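Local structure of LbaCas13a H328A (C2c2) (Lachnospiraceae bacterium NK4A179, 5WLH) at residues 724-738 and 850-862. The protein binds CRISPR precursor RNA and, as a Cas13a family member, probably uses the mature guide to recognise and cleave target RNA. Numbering follows the deposited sequence.
With nucleotides of chain B.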
ATOM      1  N   PHE A 724      11.154 -28.760   8.620  1.00 25.22           N
ATOM      2  CA  PHE A 724       9.730 -28.707   8.300  1.00 22.83           C
ATOM      3  C   PHE A 724       9.418 -27.539   7.373  1.00 24.14           C
ATOM      4  O   PHE A 724       8.604 -27.666   6.451  1.00 23.10           O
ATOM      5  CB  PHE A 724       8.894 -28.573   9.571  1.00 25.26           C
ATOM      6  CG  PHE A 724       8.668 -29.877  10.286  1.00 31.33           C
ATOM      7  CD1 PHE A 724       9.361 -31.020   9.906  1.00 35.66           C
ATOM      8  CD2 PHE A 724       7.767 -29.958  11.333  1.00 30.85           C
ATOM      9  CE1 PHE A 724       9.155 -32.229  10.567  1.00 34.81           C
ATOM     10  CE2 PHE A 724       7.561 -31.157  12.002  1.00 36.94           C
ATOM     11  CZ  PHE A 724       8.254 -32.292  11.612  1.00 35.73           C
ATOM     12  N   LYS A 725      10.068 -26.398   7.602  1.00 26.08           N
ATOM     13  CA  LYS A 725       9.822 -25.239   6.750  1.00 25.84           C
ATOM     14  C   LYS A 725      10.187 -25.556   5.305  1.00 25.31           C
ATOM     15  O   LYS A 725       9.407 -25.294   4.380  1.00 24.38           O
ATOM     16  CB  LYS A 725      10.617 -24.031   7.257  1.00 24.72           C
ATOM     17  CG  LYS A 725      10.253 -22.719   6.522  1.00 24.80           C
ATOM     18  CD  LYS A 725      11.250 -22.398   5.393  1.00 22.79           C
ATOM     19  CE  LYS A 725      12.591 -21.934   5.948  1.00 24.32           C
ATOM     20  NZ  LYS A 725      13.564 -21.614   4.847  1.00 22.14           N
ATOM     21  N   GLU A 726      11.365 -26.150   5.098  1.00 22.19           N
ATOM     22  CA  GLU A 726      11.769 -26.503   3.747  1.00 22.48           C
ATOM     23  C   GLU A 726      10.828 -27.540   3.152  1.00 22.57           C
ATOM     24  O   GLU A 726      10.492 -27.470   1.966  1.00 21.84           O
ATOM     25  CB  GLU A 726      13.214 -26.992   3.746  1.00 25.26           C
ATOM     26  CG  GLU A 726      14.217 -25.895   4.056  1.00 24.99           C
ATOM     27  CD  GLU A 726      14.292 -24.846   2.948  1.00 30.78           C
ATOM     28  OE1 GLU A 726      14.121 -23.652   3.255  1.00 31.04           O
ATOM     29  OE2 GLU A 726      14.539 -25.211   1.778  1.00 27.83           O
ATOM     30  N   ILE A 727      10.367 -28.492   3.965  1.00 22.87           N
ATOM     31  CA  ILE A 727       9.424 -29.487   3.455  1.00 21.81           C
ATOM     32  C   ILE A 727       8.104 -28.836   3.083  1.00 23.62           C
ATOM     33  O   ILE A 727       7.498 -29.165   2.054  1.00 25.74           O
ATOM     34  CB  ILE A 727       9.204 -30.600   4.490  1.00 25.12           C
ATOM     35  CG1 ILE A 727      10.511 -31.368   4.710  1.00 23.83           C
ATOM     36  CG2 ILE A 727       8.047 -31.486   4.043  1.00 24.59           C
ATOM     37  CD1 ILE A 727      10.406 -32.405   5.816  1.00 25.42           C
ATOM     38  N   TYR A 728       7.635 -27.913   3.924  1.00 19.97           N
ATOM     39  CA  TYR A 728       6.362 -27.247   3.693  1.00 21.50           C
ATOM     40  C   TYR A 728       6.335 -26.635   2.304  1.00 20.89           C
ATOM     41  O   TYR A 728       5.425 -26.890   1.510  1.00 23.98           O
ATOM     42  CB  TYR A 728       6.157 -26.175   4.771  1.00 23.35           C
ATOM     43  CG  TYR A 728       4.844 -25.430   4.709  1.00 25.22           C
ATOM     44  CD1 TYR A 728       3.688 -25.984   5.225  1.00 24.85           C
ATOM     45  CD2 TYR A 728       4.767 -24.162   4.139  1.00 23.14           C
ATOM     46  CE1 TYR A 728       2.491 -25.311   5.179  1.00 25.38           C
ATOM     47  CE2 TYR A 728       3.569 -23.480   4.093  1.00 23.62           C
ATOM     48  CZ  TYR A 728       2.445 -24.045   4.610  1.00 26.03           C
ATOM     49  OH  TYR A 728       1.265 -23.366   4.562  1.00 28.64           O
ATOM     50  N   TYR A 729       7.370 -25.878   1.970  1.00 21.01           N
ATOM     51  CA  TYR A 729       7.328 -25.145   0.713  1.00 21.25           C
ATOM     52  C   TYR A 729       7.693 -26.027  -0.474  1.00 27.28           C
ATOM     53  O   TYR A 729       7.078 -25.913  -1.539  1.00 27.61           O
ATOM     54  CB  TYR A 729       8.252 -23.928   0.782  1.00 25.08           C
ATOM     55  CG  TYR A 729       7.741 -22.874   1.741  1.00 23.35           C
ATOM     56  CD1 TYR A 729       6.545 -22.203   1.486  1.00 22.05           C
ATOM     57  CD2 TYR A 729       8.450 -22.554   2.888  1.00 22.87           C
ATOM     58  CE1 TYR A 729       6.061 -21.240   2.363  1.00 20.32           C
ATOM     59  CE2 TYR A 729       7.986 -21.597   3.758  1.00 22.53           C
ATOM     60  CZ  TYR A 729       6.791 -20.942   3.484  1.00 24.42           C
ATOM     61  OH  TYR A 729       6.326 -19.997   4.364  1.00 23.94           O
ATOM     62  N   ASN A 730       8.664 -26.927  -0.307  1.00 25.21           N
ATOM     63  CA  ASN A 730       9.276 -27.583  -1.452  1.00 23.46           C
ATOM     64  C   ASN A 730       8.732 -28.979  -1.745  1.00 29.64           C
ATOM     65  O   ASN A 730       9.058 -29.546  -2.801  1.00 27.66           O
ATOM     66  CB  ASN A 730      10.790 -27.643  -1.248  1.00 22.79           C
ATOM     67  CG  ASN A 730      11.416 -26.261  -1.222  1.00 31.83           C
ATOM     68  OD1 ASN A 730      11.594 -25.645  -2.261  1.00 36.47           O
ATOM     69  ND2 ASN A 730      11.749 -25.771  -0.032  1.00 33.17           N
ATOM     70  N   ALA A 731       7.898 -29.532  -0.872  1.00 27.94           N
ATOM     71  CA  ALA A 731       7.321 -30.848  -1.108  1.00 30.30           C
ATOM     72  C   ALA A 731       5.840 -30.884  -0.760  1.00 29.78           C
ATOM     73  O   ALA A 731       5.025 -31.423  -1.515  1.00 29.84           O
ATOM     74  CB  ALA A 731       8.075 -31.900  -0.282  1.00 27.84           C
ATOM     75  N   PHE A 732       5.484 -30.302   0.385  1.00 29.44           N
ATOM     76  CA  PHE A 732       4.144 -30.473   0.932  1.00 25.15           C
ATOM     77  C   PHE A 732       3.093 -29.768   0.087  1.00 26.26           C
ATOM     78  O   PHE A 732       2.082 -30.368  -0.293  1.00 28.24           O
ATOM     79  CB  PHE A 732       4.130 -29.965   2.376  1.00 27.39           C
ATOM     80  CG  PHE A 732       2.762 -29.727   2.944  1.00 29.70           C
ATOM     81  CD1 PHE A 732       1.936 -30.788   3.296  1.00 25.48           C
ATOM     82  CD2 PHE A 732       2.312 -28.434   3.163  1.00 25.73           C
ATOM     83  CE1 PHE A 732       0.688 -30.560   3.836  1.00 25.99           C
ATOM     84  CE2 PHE A 732       1.063 -28.206   3.708  1.00 24.06           C
ATOM     85  CZ  PHE A 732       0.251 -29.268   4.045  1.00 26.14           C
ATOM     86  N   LEU A 733       3.301 -28.486  -0.213  1.00 24.28           N
ATOM     87  CA  LEU A 733       2.208 -27.703  -0.779  1.00 22.51           C
ATOM     88  C   LEU A 733       1.788 -28.189  -2.165  1.00 26.24           C
ATOM     89  O   LEU A 733       0.617 -28.059  -2.525  1.00 27.63           O
ATOM     90  CB  LEU A 733       2.591 -26.217  -0.825  1.00 25.69           C
ATOM     91  CG  LEU A 733       2.634 -25.470   0.507  1.00 27.41           C
ATOM     92  CD1 LEU A 733       3.213 -24.068   0.287  1.00 29.74           C
ATOM     93  CD2 LEU A 733       1.256 -25.401   1.151  1.00 28.26           C
ATOM     94  N   ASN A 734       2.705 -28.762  -2.951  1.00 27.65           N
ATOM     95  CA  ASN A 734       2.386 -29.227  -4.297  1.00 29.90           C
ATOM     96  C   ASN A 734       2.074 -30.714  -4.368  1.00 35.06           C
ATOM     97  O   ASN A 734       1.863 -31.234  -5.469  1.00 36.31           O
ATOM     98  CB  ASN A 734       3.539 -28.915  -5.251  1.00 33.14           C
ATOM     99  CG  ASN A 734       3.890 -27.449  -5.267  1.00 41.65           C
ATOM    100  OD1 ASN A 734       3.017 -26.591  -5.139  1.00 44.73           O
ATOM    101  ND2 ASN A 734       5.173 -27.151  -5.398  1.00 44.41           N
ATOM    102  N   ASP A 735       2.040 -31.406  -3.239  1.00 33.66           N
ATOM    103  CA  ASP A 735       1.836 -32.847  -3.268  1.00 32.37           C
ATOM    104  C   ASP A 735       0.381 -33.172  -3.593  1.00 34.23           C
ATOM    105  O   ASP A 735      -0.546 -32.628  -2.982  1.00 33.23           O
ATOM    106  CB  ASP A 735       2.246 -33.458  -1.935  1.00 31.51           C
ATOM    107  CG  ASP A 735       2.094 -34.968  -1.923  1.00 35.45           C
ATOM    108  OD1 ASP A 735       3.041 -35.658  -2.346  1.00 36.62           O
ATOM    109  OD2 ASP A 735       1.023 -35.447  -1.507  1.00 36.95           O
ATOM    110  N   LYS A 736       0.188 -34.063  -4.570  1.00 34.56           N
ATOM    111  CA  LYS A 736      -1.155 -34.387  -5.043  1.00 39.79           C
ATOM    112  C   LYS A 736      -2.003 -35.011  -3.942  1.00 38.16           C
ATOM    113  O   LYS A 736      -3.182 -34.668  -3.786  1.00 38.29           O
ATOM    114  CB  LYS A 736      -1.065 -35.331  -6.243  1.00 49.42           C
ATOM    115  CG  LYS A 736      -2.419 -35.792  -6.784  1.00 55.64           C
ATOM    116  CD  LYS A 736      -2.647 -37.276  -6.530  1.00 57.82           C
ATOM    117  CE  LYS A 736      -4.130 -37.578  -6.367  1.00 61.12           C
ATOM    118  NZ  LYS A 736      -4.366 -38.723  -5.442  1.00 62.54           N
ATOM    119  N   ASN A 737      -1.428 -35.945  -3.183  1.00 39.33           N
ATOM    120  CA  ASN A 737      -2.184 -36.600  -2.121  1.00 44.33           C
ATOM    121  C   ASN A 737      -2.559 -35.613  -1.026  1.00 43.57           C
ATOM    122  O   ASN A 737      -3.656 -35.692  -0.463  1.00 39.36           O
ATOM    123  CB  ASN A 737      -1.378 -37.762  -1.545  1.00 47.84           C
ATOM    124  CG  ASN A 737      -1.222 -38.895  -2.529  1.00 53.84           C
ATOM    125  OD1 ASN A 737      -2.128 -39.177  -3.313  1.00 55.85           O
ATOM    126  ND2 ASN A 737      -0.067 -39.545  -2.507  1.00 58.11           N
ATOM    127  N   VAL A 738      -1.651 -34.684  -0.704  1.00 40.17           N
ATOM    128  CA  VAL A 738      -1.957 -33.647   0.280  1.00 35.90           C
ATOM    129  C   VAL A 738      -3.214 -32.889  -0.121  1.00 32.49           C
ATOM    130  O   VAL A 738      -4.091 -32.625   0.709  1.00 36.42           O
ATOM    131  CB  VAL A 738      -0.752 -32.696   0.440  1.00 32.08           C
ATOM    132  CG1 VAL A 738      -1.170 -31.372   1.094  1.00 26.24           C
ATOM    133  CG2 VAL A 738       0.321 -33.362   1.267  1.00 30.55           C
ATOM    134  N   LEU A 850      -4.285 -26.954   7.153  1.00 32.07           N
ATOM    135  CA  LEU A 850      -2.923 -27.091   6.646  1.00 33.36           C
ATOM    136  C   LEU A 850      -2.017 -27.773   7.664  1.00 32.73           C
ATOM    137  O   LEU A 850      -1.210 -28.636   7.304  1.00 30.13           O
ATOM    138  CB  LEU A 850      -2.361 -25.717   6.268  1.00 33.50           C
ATOM    139  CG  LEU A 850      -2.801 -25.131   4.921  1.00 35.53           C
ATOM    140  CD1 LEU A 850      -2.301 -23.695   4.770  1.00 30.00           C
ATOM    141  CD2 LEU A 850      -2.321 -25.973   3.759  1.00 35.94           C
ATOM    142  N   ARG A 851      -2.132 -27.388   8.940  1.00 28.69           N
ATOM    143  CA  ARG A 851      -1.261 -27.930   9.976  1.00 32.88           C
ATOM    144  C   ARG A 851      -1.459 -29.430  10.122  1.00 33.99           C
ATOM    145  O   ARG A 851      -0.485 -30.189  10.217  1.00 34.29           O
ATOM    146  CB  ARG A 851      -1.543 -27.211  11.295  1.00 36.49           C
ATOM    147  CG  ARG A 851      -0.625 -27.551  12.445  1.00 41.18           C
ATOM    148  CD  ARG A 851      -1.191 -26.963  13.741  1.00 47.86           C
ATOM    149  NE  ARG A 851      -1.175 -25.501  13.722  1.00 52.11           N
ATOM    150  CZ  ARG A 851      -2.259 -24.730  13.760  1.00 53.44           C
ATOM    151  NH1 ARG A 851      -3.463 -25.275  13.836  1.00 53.66           N
ATOM    152  NH2 ARG A 851      -2.133 -23.408  13.726  1.00 53.61           N
ATOM    153  N   LYS A 852      -2.712 -29.880  10.088  1.00 32.89           N
ATOM    154  CA  LYS A 852      -2.982 -31.306  10.209  1.00 36.55           C
ATOM    155  C   LYS A 852      -2.598 -32.056   8.937  1.00 36.22           C
ATOM    156  O   LYS A 852      -2.016 -33.145   9.012  1.00 35.77           O
ATOM    157  CB  LYS A 852      -4.451 -31.523  10.576  1.00 41.08           C
ATOM    158  CG  LYS A 852      -4.829 -30.935  11.940  1.00 42.08           C
ATOM    159  CD  LYS A 852      -3.686 -31.064  12.967  1.00 43.78           C
ATOM    160  CE  LYS A 852      -3.918 -30.178  14.193  1.00 36.59           C
ATOM    161  NZ  LYS A 852      -2.694 -29.863  14.958  1.00 31.14           N
ATOM    162  N   ALA A 853      -2.874 -31.477   7.756  1.00 24.95           N
ATOM    163  CA  ALA A 853      -2.427 -32.108   6.521  1.00 29.68           C
ATOM    164  C   ALA A 853      -0.911 -32.266   6.497  1.00 31.29           C
ATOM    165  O   ALA A 853      -0.395 -33.276   5.997  1.00 28.10           O
ATOM    166  CB  ALA A 853      -2.905 -31.299   5.308  1.00 30.54           C
ATOM    167  N   PHE A 854      -0.178 -31.276   7.021  1.00 30.97           N
ATOM    168  CA  PHE A 854       1.282 -31.356   7.015  1.00 27.60           C
ATOM    169  C   PHE A 854       1.771 -32.465   7.939  1.00 28.11           C
ATOM    170  O   PHE A 854       2.669 -33.235   7.583  1.00 29.22           O
ATOM    171  CB  PHE A 854       1.898 -30.019   7.429  1.00 25.73           C
ATOM    172  CG  PHE A 854       3.398 -30.003   7.382  1.00 25.31           C
ATOM    173  CD1 PHE A 854       4.067 -29.673   6.208  1.00 23.49           C
ATOM    174  CD2 PHE A 854       4.149 -30.324   8.511  1.00 27.67           C
ATOM    175  CE1 PHE A 854       5.448 -29.658   6.163  1.00 22.74           C
ATOM    176  CE2 PHE A 854       5.538 -30.303   8.485  1.00 28.68           C
ATOM    177  CZ  PHE A 854       6.195 -29.961   7.295  1.00 26.49           C
ATOM    178  N   LEU A 855       1.208 -32.543   9.140  1.00 32.55           N
ATOM    179  CA  LEU A 855       1.627 -33.591  10.064  1.00 34.54           C
ATOM    180  C   LEU A 855       1.402 -34.967   9.457  1.00 35.71           C
ATOM    181  O   LEU A 855       2.262 -35.847   9.570  1.00 42.28           O
ATOM    182  CB  LEU A 855       0.890 -33.447  11.395  1.00 36.32           C
ATOM    183  CG  LEU A 855       1.205 -32.149  12.149  1.00 37.90           C
ATOM    184  CD1 LEU A 855       0.227 -31.907  13.289  1.00 38.76           C
ATOM    185  CD2 LEU A 855       2.640 -32.122  12.653  1.00 36.86           C
ATOM    186  N   GLU A 856       0.266 -35.160   8.782  1.00 33.18           N
ATOM    187  CA  GLU A 856       0.001 -36.446   8.144  1.00 37.91           C
ATOM    188  C   GLU A 856       0.962 -36.697   6.987  1.00 37.82           C
ATOM    189  O   GLU A 856       1.416 -37.832   6.784  1.00 32.58           O
ATOM    190  CB  GLU A 856      -1.457 -36.510   7.677  1.00 45.34           C
ATOM    191  CG  GLU A 856      -1.787 -37.721   6.822  1.00 59.15           C
ATOM    192  CD  GLU A 856      -3.271 -37.853   6.532  1.00 71.16           C
ATOM    193  OE1 GLU A 856      -3.909 -38.752   7.123  1.00 75.17           O
ATOM    194  OE2 GLU A 856      -3.798 -37.063   5.716  1.00 75.83           O
ATOM    195  N   PHE A 857       1.287 -35.645   6.222  1.00 30.92           N
ATOM    196  CA  PHE A 857       2.270 -35.752   5.147  1.00 30.60           C
ATOM    197  C   PHE A 857       3.620 -36.223   5.674  1.00 29.83           C
ATOM    198  O   PHE A 857       4.292 -37.053   5.043  1.00 33.51           O
ATOM    199  CB  PHE A 857       2.411 -34.385   4.459  1.00 26.54           C
ATOM    200  CG  PHE A 857       3.439 -34.345   3.361  1.00 27.81           C
ATOM    201  CD1 PHE A 857       3.186 -34.938   2.132  1.00 30.94           C
ATOM    202  CD2 PHE A 857       4.641 -33.682   3.543  1.00 30.79           C
ATOM    203  CE1 PHE A 857       4.110 -34.881   1.118  1.00 28.47           C
ATOM    204  CE2 PHE A 857       5.578 -33.625   2.523  1.00 28.18           C
ATOM    205  CZ  PHE A 857       5.307 -34.234   1.307  1.00 25.37           C
ATOM    206  N   ILE A 858       4.049 -35.668   6.806  1.00 27.44           N
ATOM    207  CA  ILE A 858       5.312 -36.073   7.421  1.00 28.34           C
ATOM    208  C   ILE A 858       5.259 -37.551   7.804  1.00 30.09           C
ATOM    209  O   ILE A 858       6.158 -38.335   7.472  1.00 31.61           O
ATOM    210  CB  ILE A 858       5.612 -35.180   8.640  1.00 31.79           C
ATOM    211  CG1 ILE A 858       5.872 -33.738   8.192  1.00 30.76           C
ATOM    212  CG2 ILE A 858       6.796 -35.714   9.426  1.00 33.53           C
ATOM    213  CD1 ILE A 858       7.158 -33.560   7.430  1.00 31.30           C
ATOM    214  N   LYS A 859       4.190 -37.950   8.499  1.00 32.90           N
ATOM    215  CA  LYS A 859       4.040 -39.342   8.919  1.00 38.16           C
ATOM    216  C   LYS A 859       4.022 -40.292   7.725  1.00 41.33           C
ATOM    217  O   LYS A 859       4.564 -41.402   7.804  1.00 42.27           O
ATOM    218  CB  LYS A 859       2.759 -39.497   9.747  1.00 37.27           C
ATOM    219  CG  LYS A 859       2.919 -39.093  11.212  1.00 44.63           C
ATOM    220  CD  LYS A 859       1.578 -39.049  11.954  1.00 49.67           C
ATOM    221  CE  LYS A 859       0.832 -37.743  11.684  1.00 54.56           C
ATOM    222  NZ  LYS A 859      -0.212 -37.411  12.701  1.00 53.37           N
ATOM    223  N   GLU A 860       3.435 -39.868   6.607  1.00 36.54           N
ATOM    224  CA  GLU A 860       3.327 -40.749   5.454  1.00 40.02           C
ATOM    225  C   GLU A 860       4.629 -40.826   4.668  1.00 39.71           C
ATOM    226  O   GLU A 860       4.994 -41.898   4.177  1.00 41.10           O
ATOM    227  CB  GLU A 860       2.190 -40.282   4.546  1.00 47.28           C
ATOM    228  CG  GLU A 860       0.806 -40.660   5.045  1.00 58.02           C
ATOM    229  CD  GLU A 860       0.558 -42.156   4.983  1.00 66.26           C
ATOM    230  OE1 GLU A 860       1.134 -42.819   4.088  1.00 68.23           O
ATOM    231  OE2 GLU A 860      -0.210 -42.665   5.830  1.00 68.00           O
ATOM    232  N   ASN A 861       5.343 -39.707   4.532  1.00 33.65           N
ATOM    233  CA  ASN A 861       6.428 -39.618   3.565  1.00 30.69           C
ATOM    234  C   ASN A 861       7.809 -39.470   4.175  1.00 31.47           C
ATOM    235  O   ASN A 861       8.797 -39.815   3.515  1.00 33.38           O
ATOM    236  CB  ASN A 861       6.190 -38.436   2.615  1.00 34.57           C
ATOM    237  CG  ASN A 861       4.939 -38.601   1.794  1.00 39.16           C
ATOM    238  OD1 ASN A 861       4.980 -39.152   0.695  1.00 45.45           O
ATOM    239  ND2 ASN A 861       3.817 -38.127   2.317  1.00 38.10           N
ATOM    240  N   TYR A 862       7.907 -38.956   5.395  1.00 30.61           N
ATOM    241  CA  TYR A 862       9.187 -38.661   6.025  1.00 28.42           C
ATOM    242  C   TYR A 862       9.200 -39.214   7.434  1.00 31.08           C
ATOM    243  O   TYR A 862       9.574 -38.544   8.399  1.00 30.82           O
ATOM    244  CB  TYR A 862       9.457 -37.162   5.982  1.00 32.38           C
ATOM    245  CG  TYR A 862       9.647 -36.707   4.551  1.00 33.52           C
ATOM    246  CD1 TYR A 862      10.720 -37.166   3.802  1.00 33.77           C
ATOM    247  CD2 TYR A 862       8.723 -35.873   3.931  1.00 32.69           C
ATOM    248  CE1 TYR A 862      10.889 -36.786   2.478  1.00 34.36           C
ATOM    249  CE2 TYR A 862       8.882 -35.477   2.607  1.00 30.16           C
ATOM    250  CZ  TYR A 862       9.969 -35.937   1.889  1.00 30.72           C
ATOM    251  OH  TYR A 862      10.144 -35.557   0.583  1.00 32.64           O
TER
ATOM    252  P     A B  34       6.088 -17.260   2.223  1.00 23.99           P
ATOM    253  OP1   A B  34       6.660 -17.632   0.897  1.00 22.89           O
ATOM    254  OP2   A B  34       5.098 -18.164   2.913  1.00 22.85           O
ATOM    255  O5'   A B  34       7.182 -16.890   3.304  1.00 23.50           O
ATOM    256  C5'   A B  34       8.378 -16.215   2.940  1.00 27.32           C
ATOM    257  C4'   A B  34       9.493 -16.480   3.925  1.00 25.86           C
ATOM    258  O4'   A B  34       9.278 -15.715   5.147  1.00 27.28           O
ATOM    259  C3'   A B  34       9.653 -17.951   4.349  1.00 23.59           C
ATOM    260  O3'   A B  34      11.034 -18.282   4.412  1.00 24.00           O
ATOM    261  C2'   A B  34       9.083 -17.962   5.769  1.00 25.45           C
ATOM    262  O2'   A B  34       9.615 -18.962   6.612  1.00 26.17           O
ATOM    263  C1'   A B  34       9.455 -16.565   6.260  1.00 30.01           C
ATOM    264  N9    A B  34       8.650 -16.111   7.401  1.00 34.28           N
ATOM    265  C8    A B  34       7.308 -15.861   7.522  1.00 36.00           C
ATOM    266  N7    A B  34       6.950 -15.513   8.737  1.00 37.55           N
ATOM    267  C5    A B  34       8.126 -15.554   9.470  1.00 38.71           C
ATOM    268  C6    A B  34       8.433 -15.299  10.819  1.00 41.85           C
ATOM    269  N6    A B  34       7.540 -14.932  11.744  1.00 47.47           N
ATOM    270  N1    A B  34       9.720 -15.437  11.211  1.00 41.50           N
ATOM    271  C2    A B  34      10.633 -15.811  10.302  1.00 43.47           C
ATOM    272  N3    A B  34      10.462 -16.078   9.008  1.00 37.45           N
ATOM    273  C4    A B  34       9.176 -15.923   8.654  1.00 35.68           C
ATOM    274  P     U B  35      11.900 -18.483   3.074  1.00 26.88           P
ATOM    275  OP1   U B  35      11.145 -18.008   1.892  1.00 27.89           O
ATOM    276  OP2   U B  35      12.360 -19.890   2.976  1.00 29.32           O
ATOM    277  O5'   U B  35      13.146 -17.553   3.366  1.00 23.09           O
ATOM    278  C5'   U B  35      14.341 -17.665   2.626  1.00 22.91           C
ATOM    279  C4'   U B  35      15.369 -16.740   3.207  1.00 24.40           C
ATOM    280  O4'   U B  35      14.913 -15.373   3.088  1.00 25.77           O
ATOM    281  C3'   U B  35      15.603 -16.919   4.694  1.00 23.58           C
ATOM    282  O3'   U B  35      16.489 -17.986   4.938  1.00 26.39           O
ATOM    283  C2'   U B  35      16.144 -15.561   5.119  1.00 24.15           C
ATOM    284  O2'   U B  35      17.534 -15.473   4.863  1.00 26.17           O
ATOM    285  C1'   U B  35      15.394 -14.610   4.169  1.00 25.19           C
ATOM    286  N1    U B  35      14.244 -13.974   4.846  1.00 24.76           N
ATOM    287  C2    U B  35      14.536 -12.862   5.603  1.00 27.72           C
ATOM    288  O2    U B  35      15.656 -12.395   5.693  1.00 28.28           O
ATOM    289  N3    U B  35      13.464 -12.301   6.234  1.00 28.35           N
ATOM    290  C4    U B  35      12.160 -12.748   6.207  1.00 29.69           C
ATOM    291  O4    U B  35      11.321 -12.127   6.860  1.00 26.59           O
ATOM    292  C5    U B  35      11.935 -13.912   5.411  1.00 25.20           C
ATOM    293  C6    U B  35      12.963 -14.477   4.767  1.00 23.61           C
ATOM    294  P     A B  36      16.110 -19.121   5.996  1.00 27.22           P
ATOM    295  OP1   A B  36      17.212 -20.104   5.895  1.00 29.51           O
ATOM    296  OP2   A B  36      14.704 -19.547   5.843  1.00 30.02           O
ATOM    297  O5'   A B  36      16.198 -18.355   7.376  1.00 30.66           O
ATOM    298  C5'   A B  36      16.023 -19.055   8.595  1.00 33.38           C
ATOM    299  C4'   A B  36      17.080 -18.665   9.592  1.00 32.28           C
ATOM    300  O4'   A B  36      18.397 -19.009   9.082  1.00 34.17           O
ATOM    301  C3'   A B  36      17.147 -17.191   9.929  1.00 36.36           C
ATOM    302  O3'   A B  36      17.704 -17.130  11.242  1.00 41.75           O
ATOM    303  C2'   A B  36      18.169 -16.681   8.910  1.00 34.23           C
ATOM    304  O2'   A B  36      18.757 -15.441   9.225  1.00 34.76           O
ATOM    305  C1'   A B  36      19.177 -17.827   8.932  1.00 33.07           C
ATOM    306  N9    A B  36      19.977 -18.025   7.730  1.00 33.56           N
ATOM    307  C8    A B  36      19.616 -17.949   6.406  1.00 29.14           C
ATOM    308  N7    A B  36      20.588 -18.281   5.588  1.00 33.32           N
ATOM    309  C5    A B  36      21.640 -18.629   6.431  1.00 39.16           C
ATOM    310  C6    A B  36      22.954 -19.078   6.189  1.00 39.93           C
ATOM    311  N6    A B  36      23.458 -19.258   4.963  1.00 39.89           N
ATOM    312  N1    A B  36      23.742 -19.334   7.261  1.00 40.02           N
ATOM    313  C2    A B  36      23.243 -19.157   8.488  1.00 39.64           C
ATOM    314  N3    A B  36      22.025 -18.746   8.837  1.00 42.65           N
ATOM    315  C4    A B  36      21.269 -18.494   7.749  1.00 37.40           C
TER
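Phe-724 opens an aromatic cluster, completed by Phe-732, Phe-854 and Phe-857, that joins helix 724-732 to helix 850-861, whose local axes cross at 91°. One face of the Phe-724 ring receives the edge of Phe-854 in a T-shaped pair, CE2 lying 3.6 Å from Phe-724 CD2. Lys-725 points away from this core toward the bound crRNA precursor, where its NZ bonds OP2 of U35 and of A36 of chain B. Ile-727, branched at CB, sends CG2 to Phe-857 CE2 (3.6 Å) and CD1 to Ile-858 CD1. Tyr-728 lays CB and a ring edge against Phe-854, while its hydroxyl bonds Pro-676 O. Tyr-729, again on the RNA side, bonds OP2 of A34 of chain B through its OH, 2.6 Å away. The small Ala-731 leaves room for the rim of Phe-857. In a wider pi-type turn, Phe-732 sits as a knob among Leu-850, Ala-853, Phe-854 and Phe-857; with CG anti to the backbone N (chi1 164°), its ring offers a face to the edge of Phe-854, planes at 77°. Its CA rests over the face of Phe-857, 4.1 Å from the ring centroid. Replacing Phe-857 by an alanine would probably open a gap beneath Phe-732 and leave Val-738 CG2 and the Asp-735 side chain without the ring they pack on. Asp-735 caps the next helix, OD2 accepting from Val-738 N at 2.9 Å through its anti lone pair, and Val-738 CG2 presses on Phe-857 CD1 at 3.4 Å.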